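PDB 3VG8: TTHB210-like domain-containing protein from Thermus thermophilus, which is of unknown function but is controlled by a sigma-E/anti-sigma-E regulatory system and assembles into a novel homodecamer. Local coordinates for residues 12-17 against 109-114; 40-45 against 99-104; 81-86 against 93-98; 19-24 against 33-38. The protein carries 1 engineered substitution. All blocks are in the same frame, centred on the assembly; numbering follows the deposited sequence.

Contact 1 (12-17 against 109-114); sequences PNFIPG and KVLEGE
The ring of Phe14 meets the end of helix 104-110 with its far rim: Val110 O sits at its edge, near the ring plane and 3.5 Å from CZ, while Leu111 O and the carboxylate oxygen OE2 of Glu112 come in obliquely. CG stands anti to the backbone N (chi1 177°), on the bond that already points at the helix end. Its CE2 lies 3.8 Å from Glu112 OE2, and the ring and carboxylate planes are turned 44° apart. The charge of Glu112 is met beyond the two segments by Arg38 in a salt bridge, and Arg38 also packs on Phe14. An alanine in place of Phe14 would probably open a gap between loop and helix end, with the carbonyls of Val110 and Leu111 and the carboxylate of Glu112 losing the ring beside them. Farther along the loop, a nearly straight hydrogen bond of 2.6 Å runs from Gly17 N to Leu111 O. Pro16 CB adds a contact of 3.6 Å with Glu112 O. The backbones come so close at Gly17 and Gly113, 3.6 Å between their CA atoms, that a side chain on Gly113 would collide with Gly17. Glu112, at positive phi, closes the helix with a bond from its N to Lys109 O. The arrangement is a Schellman motif, its Leu111 carbonyl taken up by the loop between helix 3-10 and strand 20-23.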
loop_
_atom_site.group_PDB
_atom_site.type_symbol
_atom_site.label_atom_id
_atom_site.label_comp_id
_atom_site.label_asym_id
_atom_site.label_seq_id
_atom_site.Cartn_x
_atom_site.Cartn_y
_atom_site.Cartn_z
ATOM N N PRO F 12 2.781 39.647 -4.293
ATOM C CA PRO F 12 4.201 39.732 -4.644
ATOM C C PRO F 12 4.551 38.700 -5.696
ATOM O O PRO F 12 3.847 37.710 -5.862
ATOM C CB PRO F 12 4.908 39.470 -3.315
ATOM C CG PRO F 12 3.940 38.587 -2.588
ATOM C CD PRO F 12 2.615 39.254 -2.883
ATOM N N ASN F 13 5.640 38.940 -6.415
ATOM C CA ASN F 13 6.076 38.025 -7.458
ATOM C C ASN F 13 6.445 36.688 -6.815
ATOM O O ASN F 13 7.210 36.646 -5.856
ATOM C CB ASN F 13 7.296 38.608 -8.179
ATOM C CG ASN F 13 7.251 38.385 -9.682
ATOM O OD1 ASN F 13 6.337 38.858 -10.367
ATOM N ND2 ASN F 13 8.243 37.670 -10.205
ATOM N N PHE F 14 5.897 35.600 -7.341
ATOM C CA PHE F 14 6.192 34.281 -6.805
ATOM C C PHE F 14 6.574 33.378 -7.966
ATOM O O PHE F 14 5.815 33.239 -8.926
ATOM C CB PHE F 14 4.962 33.722 -6.071
ATOM C CG PHE F 14 5.143 32.309 -5.542
ATOM C CD1 PHE F 14 5.624 32.087 -4.251
ATOM C CD2 PHE F 14 4.782 31.205 -6.320
ATOM C CE1 PHE F 14 5.727 30.797 -3.746
ATOM C CE2 PHE F 14 4.883 29.912 -5.815
ATOM C CZ PHE F 14 5.356 29.709 -4.524
ATOM N N ILE F 15 7.754 32.770 -7.893
ATOM C CA ILE F 15 8.183 31.877 -8.965
ATOM C C ILE F 15 8.132 30.431 -8.510
ATOM O O ILE F 15 8.750 30.045 -7.509
ATOM C CB ILE F 15 9.614 32.222 -9.472
ATOM C CG1 ILE F 15 9.615 33.604 -10.120
ATOM C CG2 ILE F 15 10.100 31.183 -10.477
ATOM C CD1 ILE F 15 9.554 34.715 -9.137
ATOM N N PRO F 16 7.377 29.604 -9.246
ATOM C CA PRO F 16 7.215 28.188 -8.951
ATOM C C PRO F 16 8.580 27.525 -8.845
ATOM O O PRO F 16 9.383 27.593 -9.773
ATOM C CB PRO F 16 6.396 27.691 -10.145
ATOM C CG PRO F 16 5.534 28.871 -10.444
ATOM C CD PRO F 16 6.554 29.992 -10.403
ATOM N N GLY F 17 8.841 26.898 -7.705
ATOM C CA GLY F 17 10.115 26.246 -7.507
ATOM C C GLY F 17 11.140 27.129 -6.810
ATOM O O GLY F 17 12.154 26.622 -6.349
ATOM N N LYS F 109 6.132 21.416 -1.843
ATOM C CA LYS F 109 4.725 21.781 -1.884
ATOM C C LYS F 109 4.490 23.282 -1.787
ATOM O O LYS F 109 3.800 23.856 -2.630
ATOM C CB LYS F 109 3.950 21.093 -0.760
ATOM C CG LYS F 109 2.496 21.568 -0.639
ATOM C CD LYS F 109 1.777 20.927 0.554
ATOM C CE LYS F 109 0.305 21.328 0.605
ATOM N NZ LYS F 109 -0.352 20.900 1.876
ATOM N N VAL F 110 5.068 23.936 -0.783
ATOM C CA VAL F 110 4.819 25.365 -0.640
ATOM C C VAL F 110 5.524 26.255 -1.651
ATOM O O VAL F 110 5.110 27.396 -1.868
ATOM C CB VAL F 110 5.087 25.852 0.818
ATOM C CG1 VAL F 110 4.247 24.982 1.800
ATOM C CG2 VAL F 110 6.581 25.797 1.158
ATOM N N LEU F 111 6.565 25.748 -2.302
ATOM C CA LEU F 111 7.226 26.564 -3.317
ATOM C C LEU F 111 6.741 26.129 -4.698
ATOM O O LEU F 111 7.168 26.674 -5.710
ATOM C CB LEU F 111 8.755 26.460 -3.213
ATOM C CG LEU F 111 9.322 27.041 -1.910
ATOM C CD1 LEU F 111 10.843 26.980 -1.931
ATOM C CD2 LEU F 111 8.853 28.472 -1.743
ATOM N N GLU F 112 5.834 25.153 -4.719
ATOM C CA GLU F 112 5.229 24.639 -5.955
ATOM C C GLU F 112 6.279 24.292 -7.014
ATOM O O GLU F 112 6.204 24.746 -8.157
ATOM C CB GLU F 112 4.254 25.678 -6.529
ATOM C CG GLU F 112 2.999 25.972 -5.690
ATOM C CD GLU F 112 2.219 27.164 -6.244
ATOM O OE1 GLU F 112 2.180 27.312 -7.485
ATOM O OE2 GLU F 112 1.646 27.951 -5.454
ATOM N N GLY F 113 7.265 23.493 -6.639
ATOM C CA GLY F 113 8.286 23.159 -7.603
ATOM C C GLY F 113 8.213 21.698 -7.963
ATOM O O GLY F 113 7.571 20.913 -7.274
ATOM N N GLU F 114 8.856 21.334 -9.056
ATOM C CA GLU F 114 8.887 19.945 -9.455
ATOM C C GLU F 114 9.570 19.140 -8.361
ATOM O O GLU F 114 10.519 19.605 -7.717
ATOM C CB GLU F 114 9.666 19.782 -10.758
ATOM C CG GLU F 114 8.955 20.369 -11.931
ATOM C CD GLU F 114 7.575 19.762 -12.103
ATOM O OE1 GLU F 114 6.755 20.379 -12.800
ATOM O OE2 GLU F 114 7.311 18.666 -11.550
#

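Contact 2 (40-45 against 99-104); sequences GNLVKV and LVLVSV
An antiparallel ladder joins strands 42-50 and 94-100 within the sheet, with Lys44 and Val100 as a non-hydrogen-bonded pair and Val45 and Leu99 as the hydrogen-bonded pair next to it. Val45 N gives a bond of 2.9 Å to Leu99 O, and Leu99 N returns one of 2.8 Å to Val45 O. A third bond, 2.9 Å from Leu101 N to Val43 O, extends the connection to where strand 94-100 gives way to loop. On its other side the segment 40-45 carries a classic beta bulge, Val43 and Lys44 both facing Ala35. The side chain of Leu101 points at segment 40-45 and crosses that of Leu42: its CD1 lies 3.7 Å from Leu42 CD2 and equally near Leu42 CG, and its CG rests 3.6 Å from Val43 O. An alanine at Leu101 would probably leave the end of Leu42 without this neighbour and take away the CG contact with Val43 O, CB remaining beside it. Val43 CG1 and Val102 CG2 meet more loosely at 4.1 Å, and Val45 and Leu99 touch through their CB atoms. Lys44 sets CG between the backbone N and the carbonyl carbon (chi1 61°); CB lies 3.9 Å from Val100 CA, while the extended chain leads NZ off to salt bridges with Glu107 and Glu98. Helix 104-110 packs on Val43, Val100 and Val102, with Ser103 as its N-cap residue. Strand 33-36 flanks segment 40-45, strand 78-84 lies beside Val100, and Leu99 meets Leu99 of a neighbouring subunit.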
loop_
_atom_site.group_PDB
_atom_site.type_symbol
_atom_site.label_atom_id
_atom_site.label_comp_id
_atom_site.label_asym_id
_atom_site.label_seq_id
_atom_site.Cartn_x
_atom_site.Cartn_y
_atom_site.Cartn_z
ATOM N N GLY F 40 3.875 34.064 2.893
ATOM C CA GLY F 40 4.818 34.994 3.474
ATOM C C GLY F 40 5.709 34.377 4.533
ATOM O O GLY F 40 6.403 35.112 5.239
ATOM N N ASN F 41 5.682 33.051 4.647
ATOM C CA ASN F 41 6.532 32.329 5.599
ATOM C C ASN F 41 7.896 32.073 4.934
ATOM O O ASN F 41 7.957 31.737 3.746
ATOM C CB ASN F 41 5.937 30.963 5.935
ATOM C CG ASN F 41 4.579 31.061 6.569
ATOM O OD1 ASN F 41 4.394 31.804 7.521
ATOM N ND2 ASN F 41 3.615 30.304 6.045
ATOM N N LEU F 42 8.974 32.216 5.696
ATOM C CA LEU F 42 10.316 31.960 5.186
ATOM C C LEU F 42 10.519 30.441 5.069
ATOM O O LEU F 42 10.431 29.709 6.053
ATOM C CB LEU F 42 11.361 32.540 6.126
ATOM C CG LEU F 42 12.822 32.248 5.757
ATOM C CD1 LEU F 42 13.161 32.862 4.405
ATOM C CD2 LEU F 42 13.739 32.820 6.860
ATOM N N VAL F 43 10.795 29.989 3.853
ATOM C CA VAL F 43 10.989 28.571 3.551
ATOM C C VAL F 43 12.457 28.136 3.591
ATOM O O VAL F 43 12.785 27.044 4.086
ATOM C CB VAL F 43 10.403 28.249 2.142
ATOM C CG1 VAL F 43 10.604 26.785 1.785
ATOM C CG2 VAL F 43 8.908 28.559 2.138
ATOM N N LYS F 44 13.339 28.984 3.076
ATOM C CA LYS F 44 14.756 28.631 3.039
ATOM C C LYS F 44 15.694 29.799 2.834
ATOM O O LYS F 44 15.289 30.853 2.375
ATOM C CB LYS F 44 15.024 27.572 1.963
ATOM C CG LYS F 44 14.688 27.975 0.516
ATOM C CD LYS F 44 15.002 26.802 -0.436
ATOM C CE LYS F 44 14.439 26.967 -1.840
ATOM N NZ LYS F 44 14.624 25.725 -2.678
ATOM N N VAL F 45 16.954 29.563 3.191
ATOM C CA VAL F 45 18.052 30.515 3.119
ATOM C C VAL F 45 19.045 29.948 2.095
ATOM O O VAL F 45 19.598 28.856 2.286
ATOM C CB VAL F 45 18.702 30.609 4.503
ATOM C CG1 VAL F 45 19.876 31.555 4.480
ATOM C CG2 VAL F 45 17.656 31.071 5.501
ATOM N N LEU F 99 19.603 26.231 3.266
ATOM C CA LEU F 99 19.256 25.886 4.643
ATOM C C LEU F 99 17.722 25.931 4.612
ATOM O O LEU F 99 17.138 27.008 4.571
ATOM C CB LEU F 99 19.811 26.940 5.606
ATOM C CG LEU F 99 21.249 26.705 6.079
ATOM C CD1 LEU F 99 22.171 26.608 4.882
ATOM C CD2 LEU F 99 21.686 27.830 7.020
ATOM N N VAL F 100 17.088 24.762 4.622
ATOM C CA VAL F 100 15.635 24.654 4.515
ATOM C C VAL F 100 14.963 24.517 5.873
ATOM O O VAL F 100 15.309 23.666 6.657
ATOM C CB VAL F 100 15.259 23.469 3.578
ATOM C CG1 VAL F 100 13.778 23.544 3.203
ATOM C CG2 VAL F 100 16.140 23.511 2.306
ATOM N N LEU F 101 13.984 25.368 6.131
ATOM C CA LEU F 101 13.328 25.408 7.422
ATOM C C LEU F 101 12.066 24.567 7.585
ATOM O O LEU F 101 11.376 24.694 8.592
ATOM C CB LEU F 101 13.055 26.873 7.774
ATOM C CG LEU F 101 14.184 27.801 7.273
ATOM C CD1 LEU F 101 13.881 29.237 7.674
ATOM C CD2 LEU F 101 15.535 27.368 7.858
ATOM N N VAL F 102 11.769 23.734 6.587
ATOM C CA VAL F 102 10.625 22.817 6.614
ATOM C C VAL F 102 11.071 21.504 5.927
ATOM O O VAL F 102 12.106 21.465 5.257
ATOM C CB VAL F 102 9.413 23.381 5.839
ATOM C CG1 VAL F 102 8.836 24.583 6.555
ATOM C CG2 VAL F 102 9.849 23.770 4.425
ATOM N N SER F 103 10.287 20.443 6.076
ATOM C CA SER F 103 10.619 19.149 5.472
ATOM C C SER F 103 10.776 19.295 3.962
ATOM O O SER F 103 10.195 20.199 3.353
ATOM C CB SER F 103 9.504 18.135 5.747
ATOM O OG SER F 103 8.368 18.426 4.934
ATOM N N VAL F 104 11.520 18.376 3.357
ATOM C CA VAL F 104 11.760 18.441 1.923
ATOM C C VAL F 104 10.464 18.341 1.133
ATOM O O VAL F 104 10.323 18.982 0.096
ATOM C CB VAL F 104 12.783 17.357 1.466
ATOM C CG1 VAL F 104 12.252 15.945 1.761
ATOM C CG2 VAL F 104 13.082 17.527 -0.014
#

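Contact 3 (81-86 against 93-98); sequences MIPSGP and PHYHIE. Engineered in segment 81-86: Met81 (natural residue Leu).
Pro83 lies over one face of the Tyr95 ring, its CA 3.9 Å above the plane near the centre and its CB in a CH-pi contact, 27° off the ring normal. Met81 O approaches the edge of the same ring, 3.6 Å from Tyr95 CE1, and the hydroxyl runs on to bond with His58 O of a neighbouring subunit. Beside this pair, Met81, an engineered selenomethionine where leucine is natural, crosses the side chain of Ile97, with Met81 CG 3.6 Å from Ile97 CD1. These four residues share one face of a beta hairpin made by strands 78-84 and 94-100. Two hydrogen-bonded pairs hold it, Ile82 with His96 and Ser84 with His94; the shortest of the four bonds is 2.7 Å from His94 N to Ser84 O. Pro83 belongs to a non-hydrogen-bonded pair, so its lack of an N-H costs no bond between these two strands. On the opposite face Ser84 CB comes within 3.3 Å of His96 CE1, the imidazole set obliquely, and OG, anti to the backbone N (chi1 173°), lies 3.5 Å from the same carbon. His96 ND1 is buried with no partner in the model. Towards the turn, beyond a cis peptide bond, the ring of Pro86 lies side by side with that of Pro93, CD to CG 4.0 Å. At the other end Met81 pairs with a strand of a neighbouring subunit, which carries the sheet across the interface.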
loop_
_atom_site.group_PDB
_atom_site.type_symbol
_atom_site.label_atom_id
_atom_site.label_comp_id
_atom_site.label_asym_id
_atom_site.label_seq_id
_atom_site.Cartn_x
_atom_site.Cartn_y
_atom_site.Cartn_z
HETATM N N MSE F 81 22.158 21.045 -1.714
HETATM C CA MSE F 81 23.261 21.660 -2.438
HETATM C C MSE F 81 22.928 21.294 -3.866
HETATM O O MSE F 81 23.133 20.156 -4.277
HETATM C CB MSE F 81 24.602 21.073 -2.001
HETATM C CG MSE F 81 24.929 21.418 -0.560
HETATM SE SE MSE F 81 26.679 20.740 -0.048
HETATM C CE MSE F 81 26.330 20.382 1.820
ATOM N N ILE F 82 22.393 22.272 -4.601
ATOM C CA ILE F 82 21.935 22.095 -5.973
ATOM C C ILE F 82 22.824 22.803 -6.991
ATOM O O ILE F 82 23.097 23.999 -6.859
ATOM C CB ILE F 82 20.514 22.692 -6.162
ATOM C CG1 ILE F 82 19.553 22.208 -5.066
ATOM C CG2 ILE F 82 20.020 22.372 -7.574
ATOM C CD1 ILE F 82 19.226 20.735 -5.116
ATOM N N PRO F 83 23.252 22.088 -8.042
ATOM C CA PRO F 83 24.116 22.695 -9.070
ATOM C C PRO F 83 23.338 23.603 -10.017
ATOM O O PRO F 83 22.193 23.305 -10.371
ATOM C CB PRO F 83 24.702 21.488 -9.796
ATOM C CG PRO F 83 23.581 20.448 -9.695
ATOM C CD PRO F 83 23.088 20.632 -8.258
ATOM N N SER F 84 23.964 24.701 -10.437
ATOM C CA SER F 84 23.312 25.645 -11.334
ATOM C C SER F 84 24.223 26.343 -12.351
ATOM O O SER F 84 25.219 26.970 -11.978
ATOM C CB SER F 84 22.600 26.713 -10.509
ATOM O OG SER F 84 22.090 27.730 -11.344
ATOM N N GLY F 85 23.870 26.232 -13.630
ATOM C CA GLY F 85 24.625 26.900 -14.675
ATOM C C GLY F 85 25.740 26.159 -15.388
ATOM O O GLY F 85 26.192 25.106 -14.965
ATOM N N PRO F 86 26.244 26.740 -16.476
ATOM C CA PRO F 86 25.764 28.030 -16.967
ATOM C C PRO F 86 24.487 27.993 -17.814
ATOM O O PRO F 86 24.047 26.943 -18.262
ATOM C CB PRO F 86 26.959 28.539 -17.768
ATOM C CG PRO F 86 27.469 27.285 -18.389
ATOM C CD PRO F 86 27.408 26.275 -17.256
ATOM N N PRO F 93 29.289 27.687 -13.786
ATOM C CA PRO F 93 28.700 26.780 -12.797
ATOM C C PRO F 93 28.714 27.343 -11.385
ATOM O O PRO F 93 29.705 27.920 -10.935
ATOM C CB PRO F 93 29.561 25.515 -12.923
ATOM C CG PRO F 93 30.052 25.562 -14.343
ATOM C CD PRO F 93 30.398 27.029 -14.502
ATOM N N HIS F 94 27.593 27.169 -10.699
ATOM C CA HIS F 94 27.406 27.609 -9.322
ATOM C C HIS F 94 26.778 26.477 -8.502
ATOM O O HIS F 94 26.383 25.440 -9.041
ATOM C CB HIS F 94 26.438 28.793 -9.253
ATOM C CG HIS F 94 27.075 30.116 -9.508
ATOM N ND1 HIS F 94 27.568 30.481 -10.742
ATOM C CD2 HIS F 94 27.319 31.158 -8.680
ATOM C CE1 HIS F 94 28.093 31.691 -10.660
ATOM N NE2 HIS F 94 27.956 32.124 -9.421
ATOM N N TYR F 95 26.716 26.685 -7.191
ATOM C CA TYR F 95 26.048 25.757 -6.302
ATOM C C TYR F 95 25.180 26.614 -5.388
ATOM O O TYR F 95 25.563 27.733 -4.983
ATOM C CB TYR F 95 27.031 24.900 -5.495
ATOM C CG TYR F 95 27.062 23.462 -5.973
ATOM C CD1 TYR F 95 26.144 22.511 -5.495
ATOM C CD2 TYR F 95 27.955 23.069 -6.969
ATOM C CE1 TYR F 95 26.126 21.198 -6.012
ATOM C CE2 TYR F 95 27.947 21.794 -7.483
ATOM C CZ TYR F 95 27.032 20.855 -7.006
ATOM O OH TYR F 95 27.037 19.591 -7.563
ATOM N N HIS F 96 23.973 26.128 -5.145
ATOM C CA HIS F 96 23.047 26.813 -4.268
ATOM C C HIS F 96 23.125 26.024 -2.987
ATOM O O HIS F 96 22.800 24.850 -2.977
ATOM C CB HIS F 96 21.609 26.737 -4.802
ATOM C CG HIS F 96 21.335 27.636 -5.966
ATOM N ND1 HIS F 96 22.120 27.656 -7.099
ATOM C CD2 HIS F 96 20.328 28.514 -6.192
ATOM C CE1 HIS F 96 21.609 28.506 -7.973
ATOM N NE2 HIS F 96 20.523 29.040 -7.446
ATOM N N ILE F 97 23.572 26.642 -1.908
ATOM C CA ILE F 97 23.634 25.926 -0.652
ATOM C C ILE F 97 22.417 26.445 0.101
ATOM O O ILE F 97 22.321 27.628 0.449
ATOM C CB ILE F 97 24.931 26.234 0.111
ATOM C CG1 ILE F 97 26.140 26.041 -0.814
ATOM C CG2 ILE F 97 25.055 25.310 1.291
ATOM C CD1 ILE F 97 26.303 24.628 -1.305
ATOM N N GLU F 98 21.487 25.541 0.345
ATOM C CA GLU F 98 20.234 25.897 0.965
ATOM C C GLU F 98 20.000 25.338 2.370
ATOM O O GLU F 98 20.184 24.146 2.624
ATOM C CB GLU F 98 19.085 25.448 0.043
ATOM C CG GLU F 98 19.398 25.494 -1.455
ATOM C CD GLU F 98 18.148 25.328 -2.327
ATOM O OE1 GLU F 98 17.350 24.396 -2.082
ATOM O OE2 GLU F 98 17.968 26.138 -3.264
#

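Contact 4 (19-24 against 33-38); sequences GTLYVD and FLAYDR
Strands 20-23 and 33-36 run antiparallel, their axes 155° apart, and are joined by reciprocal bonds between Thr20 and Tyr36 and between Tyr22 and Leu34; Thr20 N to Tyr36 O measures 2.8 Å. On one face Val23 sits over the Phe33 ring, its CB 3.8 Å above the plane, displaced towards the rim, in a CH-pi contact. Val23 sets CG1 between the backbone N and the carbonyl carbon (chi1 64°), near Phe33 CE2. Farther along this face Leu21 CD2 touches Ala35 CB at 3.7 Å. The pair of strands is a beta hairpin at one side of the sheet, and Tyr22 and Val23 extend it by an antiparallel ladder with a strand of a neighbouring subunit. The other face bears two tyrosines: Tyr22 CD2 comes 4.3 Å from Tyr36 CD1, the rings meeting obliquely, while Thr20 O lies in the plane of the Tyr36 ring at its edge, 3.6 Å from CD1. Where the strands part, a water bridges them, donating to Asp37 O at 2.7 Å and bonding Thr20 OG1 at the same distance. Thr20 OG1 also bonds Asn13 O. Next to it the backbone of Gly19 passes so near Tyr36 O that a CB would strike that oxygen.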
loop_
_atom_site.group_PDB
_atom_site.type_symbol
_atom_site.label_atom_id
_atom_site.label_comp_id
_atom_site.label_asym_id
_atom_site.label_seq_id
_atom_site.Cartn_x
_atom_site.Cartn_y
_atom_site.Cartn_z
ATOM N N GLY F 19 9.887 30.493 -5.103
ATOM C CA GLY F 19 9.149 31.250 -4.103
ATOM C C GLY F 19 9.329 32.742 -4.337
ATOM O O GLY F 19 9.702 33.172 -5.434
ATOM N N THR F 20 9.052 33.537 -3.313
ATOM C CA THR F 20 9.231 34.981 -3.407
ATOM C C THR F 20 10.606 35.227 -2.809
ATOM O O THR F 20 10.831 34.958 -1.627
ATOM C CB THR F 20 8.170 35.729 -2.597
ATOM O OG1 THR F 20 6.878 35.381 -3.103
ATOM C CG2 THR F 20 8.377 37.237 -2.704
ATOM N N LEU F 21 11.514 35.728 -3.637
ATOM C CA LEU F 21 12.905 35.957 -3.240
ATOM C C LEU F 21 13.297 37.359 -2.832
ATOM O O LEU F 21 12.875 38.347 -3.431
ATOM C CB LEU F 21 13.843 35.548 -4.373
ATOM C CG LEU F 21 13.935 34.065 -4.713
ATOM C CD1 LEU F 21 14.803 33.892 -5.963
ATOM C CD2 LEU F 21 14.526 33.316 -3.530
ATOM N N TYR F 22 14.153 37.424 -1.826
ATOM C CA TYR F 22 14.657 38.683 -1.336
ATOM C C TYR F 22 16.085 38.503 -0.870
ATOM O O TYR F 22 16.459 37.454 -0.355
ATOM C CB TYR F 22 13.763 39.211 -0.204
ATOM C CG TYR F 22 12.459 39.777 -0.740
ATOM C CD1 TYR F 22 12.469 40.675 -1.816
ATOM C CD2 TYR F 22 11.220 39.387 -0.223
ATOM C CE1 TYR F 22 11.284 41.165 -2.372
ATOM C CE2 TYR F 22 10.022 39.875 -0.771
ATOM C CZ TYR F 22 10.070 40.763 -1.850
ATOM O OH TYR F 22 8.918 41.248 -2.423
ATOM N N VAL F 23 16.900 39.521 -1.080
ATOM C CA VAL F 23 18.278 39.435 -0.645
ATOM C C VAL F 23 18.768 40.825 -0.308
ATOM O O VAL F 23 18.282 41.807 -0.865
ATOM C CB VAL F 23 19.190 38.836 -1.748
ATOM C CG1 VAL F 23 19.219 39.750 -2.969
ATOM C CG2 VAL F 23 20.596 38.635 -1.207
ATOM N N ASP F 24 19.707 40.912 0.625
ATOM C CA ASP F 24 20.284 42.208 0.970
ATOM C C ASP F 24 21.306 42.473 -0.133
ATOM O O ASP F 24 22.291 41.741 -0.255
ATOM C CB ASP F 24 20.973 42.148 2.334
ATOM C CG ASP F 24 21.636 43.464 2.715
ATOM O OD1 ASP F 24 21.972 43.618 3.906
ATOM O OD2 ASP F 24 21.825 44.338 1.833
ATOM N N PHE F 33 20.039 34.469 -0.021
ATOM C CA PHE F 33 18.736 34.832 -0.543
ATOM C C PHE F 33 17.713 34.159 0.377
ATOM O O PHE F 33 17.926 33.034 0.856
ATOM C CB PHE F 33 18.545 34.306 -1.960
ATOM C CG PHE F 33 19.348 35.031 -2.997
ATOM C CD1 PHE F 33 20.734 34.933 -3.016
ATOM C CD2 PHE F 33 18.710 35.781 -3.990
ATOM C CE1 PHE F 33 21.478 35.565 -4.011
ATOM C CE2 PHE F 33 19.444 36.416 -4.996
ATOM C CZ PHE F 33 20.827 36.308 -5.008
ATOM N N LEU F 34 16.613 34.851 0.638
ATOM C CA LEU F 34 15.566 34.310 1.483
ATOM C C LEU F 34 14.371 34.008 0.573
ATOM O O LEU F 34 13.922 34.870 -0.175
ATOM C CB LEU F 34 15.188 35.327 2.555
ATOM C CG LEU F 34 16.362 35.874 3.377
ATOM C CD1 LEU F 34 15.870 36.977 4.306
ATOM C CD2 LEU F 34 17.004 34.766 4.193
ATOM N N ALA F 35 13.879 32.774 0.632
ATOM C CA ALA F 35 12.747 32.357 -0.196
ATOM C C ALA F 35 11.513 32.163 0.671
ATOM O O ALA F 35 11.507 31.332 1.580
ATOM C CB ALA F 35 13.065 31.054 -0.925
ATOM N N TYR F 36 10.466 32.922 0.355
ATOM C CA TYR F 36 9.207 32.870 1.082
ATOM C C TYR F 36 8.121 32.180 0.269
ATOM O O TYR F 36 8.172 32.197 -0.967
ATOM C CB TYR F 36 8.751 34.295 1.403
ATOM C CG TYR F 36 9.670 35.033 2.351
ATOM C CD1 TYR F 36 10.840 35.653 1.888
ATOM C CD2 TYR F 36 9.400 35.065 3.723
ATOM C CE1 TYR F 36 11.720 36.279 2.771
ATOM C CE2 TYR F 36 10.272 35.692 4.619
ATOM C CZ TYR F 36 11.427 36.292 4.137
ATOM O OH TYR F 36 12.295 36.892 5.022
ATOM N N ASP F 37 7.138 31.575 0.944
ATOM C CA ASP F 37 6.047 30.949 0.208
ATOM C C ASP F 37 4.923 31.972 -0.021
ATOM O O ASP F 37 5.081 33.155 0.280
ATOM C CB ASP F 37 5.511 29.700 0.914
ATOM C CG ASP F 37 4.992 29.976 2.321
ATOM O OD1 ASP F 37 4.576 31.129 2.633
ATOM O OD2 ASP F 37 4.991 29.001 3.115
ATOM N N ARG F 38 3.800 31.528 -0.571
ATOM C CA ARG F 38 2.692 32.444 -0.847
ATOM C C ARG F 38 2.063 33.046 0.405
ATOM O O ARG F 38 1.380 34.060 0.327
ATOM C CB ARG F 38 1.610 31.734 -1.686
ATOM C CG ARG F 38 2.050 31.360 -3.115
ATOM C CD ARG F 38 0.847 30.942 -3.967
ATOM N NE ARG F 38 1.196 30.362 -5.266
ATOM C CZ ARG F 38 1.528 31.067 -6.346
ATOM N NH1 ARG F 38 1.563 32.386 -6.294
ATOM N NH2 ARG F 38 1.824 30.448 -7.479
HETATM O O HOH W 1 4.963 35.366 -1.265
#

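Contacts 4, 2 and 3 are three of the four seams of one antiparallel sheet; the seam between strands 33-36 and 42-50 separates contact 4 from contact 2. Contact 1 fastens the C-terminal helix end beside the sheet. It meets contact 4, centres about 10 Å apart, through the salt bridge from Glu112 OE2 to Arg38 NE, and contact 2 by packing, Leu111 CD1 lying 3.7 Å from Val43 CG1. Contacts 2 and 4 share the bulge, where Val43 N probably bonds Ala35 O at 2.7 Å. Contacts 2 and 3 use the same strand 94-100, and Lys44 NZ bridges to Glu98 OE1 at 3.1 Å. Contact 3 stays about 7 Å, nearest atoms, from both contact 1 and contact 4, although all three touch the same neighbouring subunit.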